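Local coordinates for stage III sporulation protein AF (Bacillus subtilis, PDB 6DCS) that is a component of a sporulation-essential channel, this piece being its ring-building-motif domain, probably used in assembling the channel, at residues T80-A83 with Y84-E88; A95-I98 with Q99-L102. All coordinates share one frame; numbering follows the deposited sequence.

Contact 1 of 2, residues T80-A83 with Y84-E88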
ATOM      1  N   THR A  80     -25.221   5.089  16.543  1.00 65.52           N
ATOM      2  CA  THR A  80     -25.494   4.063  17.528  1.00 64.71           C
ATOM      3  C   THR A  80     -24.177   3.402  17.861  1.00 59.76           C
ATOM      4  O   THR A  80     -23.214   3.513  17.096  1.00 62.59           O
ATOM      5  CB  THR A  80     -26.473   3.040  16.967  1.00 59.01           C
ATOM      6  OG1 THR A  80     -26.084   2.753  15.622  1.00 55.99           O
ATOM      7  CG2 THR A  80     -27.884   3.587  17.001  1.00 61.46           C
ATOM      8  N   ASP A  81     -24.113   2.709  19.000  1.00 57.94           N
ATOM      9  CA  ASP A  81     -22.861   2.023  19.268  1.00 55.18           C
ATOM     10  C   ASP A  81     -22.627   0.988  18.189  1.00 58.46           C
ATOM     11  O   ASP A  81     -21.507   0.820  17.684  1.00 58.96           O
ATOM     12  CB  ASP A  81     -22.849   1.409  20.667  1.00 63.34           C
ATOM     13  CG  ASP A  81     -22.870   2.471  21.764  1.00 75.04           C
ATOM     14  OD1 ASP A  81     -23.701   3.397  21.693  1.00 79.55           O
ATOM     15  OD2 ASP A  81     -22.020   2.458  22.700  1.00 73.62           O
ATOM     16  N   HIS A  82     -23.696   0.292  17.804  1.00 59.58           N
ATOM     17  CA  HIS A  82     -23.576  -0.786  16.835  1.00 52.43           C
ATOM     18  C   HIS A  82     -23.159  -0.277  15.456  1.00 49.12           C
ATOM     19  O   HIS A  82     -22.351  -0.917  14.780  1.00 50.13           O
ATOM     20  CB  HIS A  82     -24.896  -1.553  16.746  1.00 55.04           C
ATOM     21  CG  HIS A  82     -25.158  -2.095  15.407  1.00 54.57           C
ATOM     22  ND1 HIS A  82     -25.796  -1.364  14.427  1.00 52.23           N
ATOM     23  CD2 HIS A  82     -24.774  -3.265  14.849  1.00 51.40           C
ATOM     24  CE1 HIS A  82     -25.821  -2.092  13.326  1.00 53.13           C
ATOM     25  NE2 HIS A  82     -25.217  -3.248  13.559  1.00 48.97           N
ATOM     26  N   ALA A  83     -23.714   0.849  15.003  1.00 50.41           N
ATOM     27  CA  ALA A  83     -23.284   1.407  13.715  1.00 52.09           C
ATOM     28  C   ALA A  83     -21.787   1.624  13.687  1.00 50.53           C
ATOM     29  O   ALA A  83     -21.125   1.379  12.672  1.00 45.46           O
ATOM     30  CB  ALA A  83     -23.971   2.746  13.436  1.00 51.39           C
ATOM     31  N   TYR A  84     -21.248   2.080  14.816  1.00 56.31           N
ATOM     32  CA  TYR A  84     -19.887   2.586  14.903  1.00 56.85           C
ATOM     33  C   TYR A  84     -18.876   1.450  14.825  1.00 52.95           C
ATOM     34  O   TYR A  84     -17.934   1.497  14.028  1.00 55.96           O
ATOM     35  CB  TYR A  84     -19.798   3.387  16.206  1.00 57.91           C
ATOM     36  CG  TYR A  84     -18.495   3.979  16.663  1.00 62.60           C
ATOM     37  CD1 TYR A  84     -18.051   5.205  16.186  1.00 64.54           C
ATOM     38  CD2 TYR A  84     -17.739   3.340  17.643  1.00 64.65           C
ATOM     39  CE1 TYR A  84     -16.864   5.776  16.645  1.00 61.96           C
ATOM     40  CE2 TYR A  84     -16.549   3.904  18.114  1.00 68.96           C
ATOM     41  CZ  TYR A  84     -16.118   5.125  17.608  1.00 68.89           C
ATOM     42  OH  TYR A  84     -14.931   5.678  18.074  1.00 73.08           O
ATOM     43  N   VAL A  85     -19.063   0.417  15.629  1.00 50.35           N
ATOM     44  CA  VAL A  85     -18.114  -0.685  15.615  1.00 58.16           C
ATOM     45  C   VAL A  85     -18.169  -1.443  14.285  1.00 56.31           C
ATOM     46  O   VAL A  85     -17.131  -1.855  13.750  1.00 58.33           O
ATOM     47  CB  VAL A  85     -18.374  -1.600  16.832  1.00 58.61           C
ATOM     48  CG1 VAL A  85     -19.857  -1.970  16.915  1.00 61.87           C
ATOM     49  CG2 VAL A  85     -17.492  -2.856  16.786  1.00 59.31           C
ATOM     50  N   THR A  86     -19.361  -1.639  13.719  1.00 55.46           N
ATOM     51  CA  THR A  86     -19.434  -2.384  12.456  1.00 58.38           C
ATOM     52  C   THR A  86     -18.901  -1.561  11.285  1.00 55.59           C
ATOM     53  O   THR A  86     -18.241  -2.111  10.395  1.00 54.95           O
ATOM     54  CB  THR A  86     -20.862  -2.884  12.167  1.00 50.10           C
ATOM     55  OG1 THR A  86     -21.790  -1.795  12.132  1.00 50.55           O
ATOM     56  CG2 THR A  86     -21.320  -3.892  13.209  1.00 44.73           C
ATOM     57  N   LYS A  87     -19.160  -0.246  11.274  1.00 53.76           N
ATOM     58  CA  LYS A  87     -18.515   0.623  10.292  1.00 52.97           C
ATOM     59  C   LYS A  87     -16.995   0.449  10.319  1.00 61.22           C
ATOM     60  O   LYS A  87     -16.351   0.355   9.264  1.00 61.50           O
ATOM     61  CB  LYS A  87     -18.895   2.077  10.559  1.00 58.13           C
ATOM     62  CG  LYS A  87     -19.191   2.933   9.353  1.00 61.95           C
ATOM     63  CD  LYS A  87     -19.673   4.313   9.822  1.00 69.67           C
ATOM     64  CE  LYS A  87     -21.158   4.541   9.509  1.00 71.09           C
ATOM     65  NZ  LYS A  87     -21.598   5.961   9.637  1.00 68.44           N
ATOM     66  N   GLU A  88     -16.408   0.363  11.517  1.00 55.47           N
ATOM     67  CA  GLU A  88     -14.968   0.151  11.620  1.00 57.62           C
ATOM     68  C   GLU A  88     -14.588  -1.262  11.191  1.00 61.90           C
ATOM     69  O   GLU A  88     -13.584  -1.460  10.495  1.00 59.97           O
ATOM     70  CB  GLU A  88     -14.498   0.437  13.054  1.00 66.95           C
ATOM     71  CG  GLU A  88     -12.992   0.191  13.340  1.00 70.57           C
ATOM     72  CD  GLU A  88     -12.064   1.195  12.666  1.00 74.36           C
ATOM     73  OE1 GLU A  88     -10.834   0.938  12.622  1.00 77.65           O
ATOM     74  OE2 GLU A  88     -12.570   2.230  12.173  1.00 72.95           O
TER
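Thr86 and His82 meet one turn apart at the start of helix 81-106, where Thr86 OG1 donates a hydrogen bond of 2.8 Å to His82 O. The backbone Thr86 N gives a second, longer bond to the same oxygen, and the two donors come from opposite faces of the carbonyl plane, so His82 O is gripped twice by one residue. The torsion responsible sets OG1 between the backbone N and the carbonyl carbon (chi1 57°), folding the hydroxyl back onto the preceding turn. A threonine suits this exposed place because its hydroxyl can be satisfied by its own helix.

The remaining backbone bonds open the helix. Val85 N reaches Asp81 O at 3.2 Å and Lys87 N reaches Ala83 O at 2.9 Å, whereas Tyr84 N is held only weakly, by Thr80 O and Asp81 O.

Apolar and van der Waals touches are slight. The imidazole of His82 crosses the Thr86 side chain at a slant, CD2 standing 3.9 Å from Thr86 CG2, with Thr86 OG1 over one ring face near its rim. Val85 CG1 lies near both Asp81 O and His82 O. With CG anti to the backbone N (chi1 176°), Tyr84 sends its ring away from the first turn; its CB lies near Asp81 O because the helical backbone puts it there.

At the N-terminal end of the helix Thr80 OG1 accepts from Ala83 N at 3.1 Å, giving that N-H the acceptor no earlier turn can supply. Asp81, just inside the helix, puts a negative charge where the dipole would probably favour it. Thr80 thus forms a classic threonine N-cap, starting helix 81-106, whose first turns are exposed.

Contact 2 of 2, residues A95-I98 with Q99-L102; sequences AKQI and QTQL
Ile98 and Leu102, like Ala95 and Gln99, are joined across one helical turn by regular i to i+4 backbone bonds, Gln99 N bonding to Ala95 O at 3.1 Å and Leu102 N meeting Ile98 O at 3.0 Å. The side chains of Ile98 and Leu102 run side by side in the same direction, and Ile98 CG2 touches Leu102 CD1 at 3.7 Å. Leu102 CG is anti to the carbonyl carbon (chi1 -58°), which brings the branched end back over the previous turn and CD1 to Ile98 O as well. Branched aliphatic residues suit this buried side, since they fill it without bringing polar groups that need partners. An alanine in place of Leu102 would probably leave Ile98 CG2 without its apolar neighbour and open a gap facing the sheet.

Thr100 is on the exposed side. Its OG1, placed between the backbone N and the carbonyl carbon (chi1 46°), lies 3.0 Å from Lys96 O and 2.6 Å from Gln97 O, so the hydroxyl is turned inward to the helix carbonyls rather than outward. Its backbone N also bonds to Lys96 O, at 3.1 Å.

Gln99 lies alongside Lys96, the aliphatic part of the lysine coming near its amide while CB rests on Lys96 O at 3.4 Å. The extended glutamine is long enough to carry its buried NE2 to Ile113 O, which satisfies it.

One side of this turn faces the sheet: Ile98 packs on Met62 and Leu102 on Val60, both of strand 55-63, while Tyr36 also touches Ile98. Gln99 joins the helix to the start of strand 113-116, and Gln101 reaches Phe31 just beyond helix 11-30.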
ATOM      1  N   ALA A  95      -9.294  -3.029   4.336  1.00 65.10           N
ATOM      2  CA  ALA A  95      -7.840  -2.882   4.359  1.00 65.96           C
ATOM      3  C   ALA A  95      -7.145  -4.236   4.255  1.00 62.21           C
ATOM      4  O   ALA A  95      -6.267  -4.435   3.400  1.00 57.86           O
ATOM      5  CB  ALA A  95      -7.403  -2.151   5.634  1.00 61.49           C
ATOM      6  N   LYS A  96      -7.556  -5.190   5.093  1.00 56.26           N
ATOM      7  CA  LYS A  96      -6.924  -6.496   5.085  1.00 57.71           C
ATOM      8  C   LYS A  96      -7.130  -7.212   3.745  1.00 63.04           C
ATOM      9  O   LYS A  96      -6.354  -8.103   3.391  1.00 62.72           O
ATOM     10  CB  LYS A  96      -7.473  -7.324   6.245  1.00 54.83           C
ATOM     11  CG  LYS A  96      -6.570  -8.442   6.701  1.00 61.23           C
ATOM     12  CD  LYS A  96      -6.877  -8.803   8.161  1.00 72.52           C
ATOM     13  CE  LYS A  96      -5.827  -8.254   9.163  1.00 75.34           C
ATOM     14  NZ  LYS A  96      -6.521  -7.931  10.448  1.00 60.18           N
ATOM     15  N   GLN A  97      -8.148  -6.850   2.974  1.00 61.09           N
ATOM     16  CA  GLN A  97      -8.324  -7.578   1.719  1.00 60.11           C
ATOM     17  C   GLN A  97      -7.387  -7.093   0.626  1.00 54.62           C
ATOM     18  O   GLN A  97      -6.836  -7.924  -0.104  1.00 55.15           O
ATOM     19  CB  GLN A  97      -9.768  -7.503   1.226  1.00 64.47           C
ATOM     20  CG  GLN A  97     -10.037  -8.388  -0.018  1.00 70.41           C
ATOM     21  CD  GLN A  97     -10.869  -7.689  -1.109  1.00 72.47           C
ATOM     22  OE1 GLN A  97     -10.939  -6.450  -1.175  1.00 73.24           O
ATOM     23  NE2 GLN A  97     -11.557  -8.492  -1.928  1.00 69.31           N
ATOM     24  N   ILE A  98      -7.204  -5.778   0.481  1.00 54.47           N
ATOM     25  CA  ILE A  98      -6.122  -5.264  -0.368  1.00 57.38           C
ATOM     26  C   ILE A  98      -4.768  -5.859   0.034  1.00 48.30           C
ATOM     27  O   ILE A  98      -3.955  -6.200  -0.827  1.00 46.05           O
ATOM     28  CB  ILE A  98      -6.076  -3.732  -0.316  1.00 56.78           C
ATOM     29  CG1 ILE A  98      -7.417  -3.173  -0.751  1.00 63.18           C
ATOM     30  CG2 ILE A  98      -4.985  -3.221  -1.229  1.00 52.74           C
ATOM     31  CD1 ILE A  98      -7.716  -1.846  -0.074  1.00 70.72           C
ATOM     32  N   GLN A  99      -4.501  -5.994   1.334  1.00 45.87           N
ATOM     33  CA  GLN A  99      -3.281  -6.676   1.764  1.00 48.58           C
ATOM     34  C   GLN A  99      -3.100  -8.072   1.166  1.00 52.09           C
ATOM     35  O   GLN A  99      -2.074  -8.377   0.544  1.00 49.59           O
ATOM     36  CB  GLN A  99      -3.239  -6.813   3.285  1.00 55.14           C
ATOM     37  CG  GLN A  99      -1.855  -7.227   3.769  1.00 59.68           C
ATOM     38  CD  GLN A  99      -1.788  -7.602   5.237  1.00 63.13           C
ATOM     39  OE1 GLN A  99      -2.506  -8.513   5.685  1.00 73.56           O
ATOM     40  NE2 GLN A  99      -0.910  -6.931   5.986  1.00 55.43           N
ATOM     41  N   THR A 100      -4.078  -8.948   1.399  1.00 53.31           N
ATOM     42  CA  THR A 100      -4.039 -10.298   0.853  1.00 51.17           C
ATOM     43  C   THR A 100      -3.995 -10.293  -0.681  1.00 50.19           C
ATOM     44  O   THR A 100      -3.236 -11.046  -1.299  1.00 46.41           O
ATOM     45  CB  THR A 100      -5.261 -11.032   1.370  1.00 52.28           C
ATOM     46  OG1 THR A 100      -6.363 -10.148   1.188  1.00 61.27           O
ATOM     47  CG2 THR A 100      -5.154 -11.315   2.843  1.00 55.07           C
ATOM     48  N   GLN A 101      -4.803  -9.446  -1.314  1.00 46.97           N
ATOM     49  CA  GLN A 101      -4.777  -9.367  -2.766  1.00 44.22           C
ATOM     50  C   GLN A 101      -3.365  -9.111  -3.264  1.00 47.24           C
ATOM     51  O   GLN A 101      -2.879  -9.796  -4.173  1.00 48.06           O
ATOM     52  CB  GLN A 101      -5.723  -8.270  -3.253  1.00 51.25           C
ATOM     53  CG  GLN A 101      -6.945  -8.746  -4.023  1.00 49.95           C
ATOM     54  CD  GLN A 101      -7.687  -7.600  -4.732  1.00 56.15           C
ATOM     55  OE1 GLN A 101      -8.534  -6.916  -4.133  1.00 50.28           O
ATOM     56  NE2 GLN A 101      -7.380  -7.402  -6.018  1.00 59.44           N
ATOM     57  N   LEU A 102      -2.670  -8.135  -2.670  1.00 44.14           N
ATOM     58  CA  LEU A 102      -1.328  -7.833  -3.143  1.00 42.36           C
ATOM     59  C   LEU A 102      -0.349  -8.934  -2.748  1.00 43.22           C
ATOM     60  O   LEU A 102       0.537  -9.305  -3.530  1.00 40.27           O
ATOM     61  CB  LEU A 102      -0.889  -6.480  -2.613  1.00 42.91           C
ATOM     62  CG  LEU A 102      -1.747  -5.270  -2.946  1.00 44.83           C
ATOM     63  CD1 LEU A 102      -1.470  -4.152  -1.907  1.00 48.07           C
ATOM     64  CD2 LEU A 102      -1.449  -4.800  -4.333  1.00 43.17           C
TER

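From the N terminus, helix 11-30 and strands 37-45 and 55-63 come first, and the chain then enters helix 81-106, which carries both contacts. They follow in series, neither enclosing nor crossing the other, and since each joins adjacent turns, neither closes a long loop. Contact 1 starts the helix at the surface, its centre about 25 Å from the centre of the chain; contact 2, with its centre about 22 Å from that of contact 1, lies deeper, where the helix meets the sheet. The single helix therefore passes from a solvent-exposed beginning to a partly buried later portion, tied to strand 55-63 and, further along the chain, to strand 113-116.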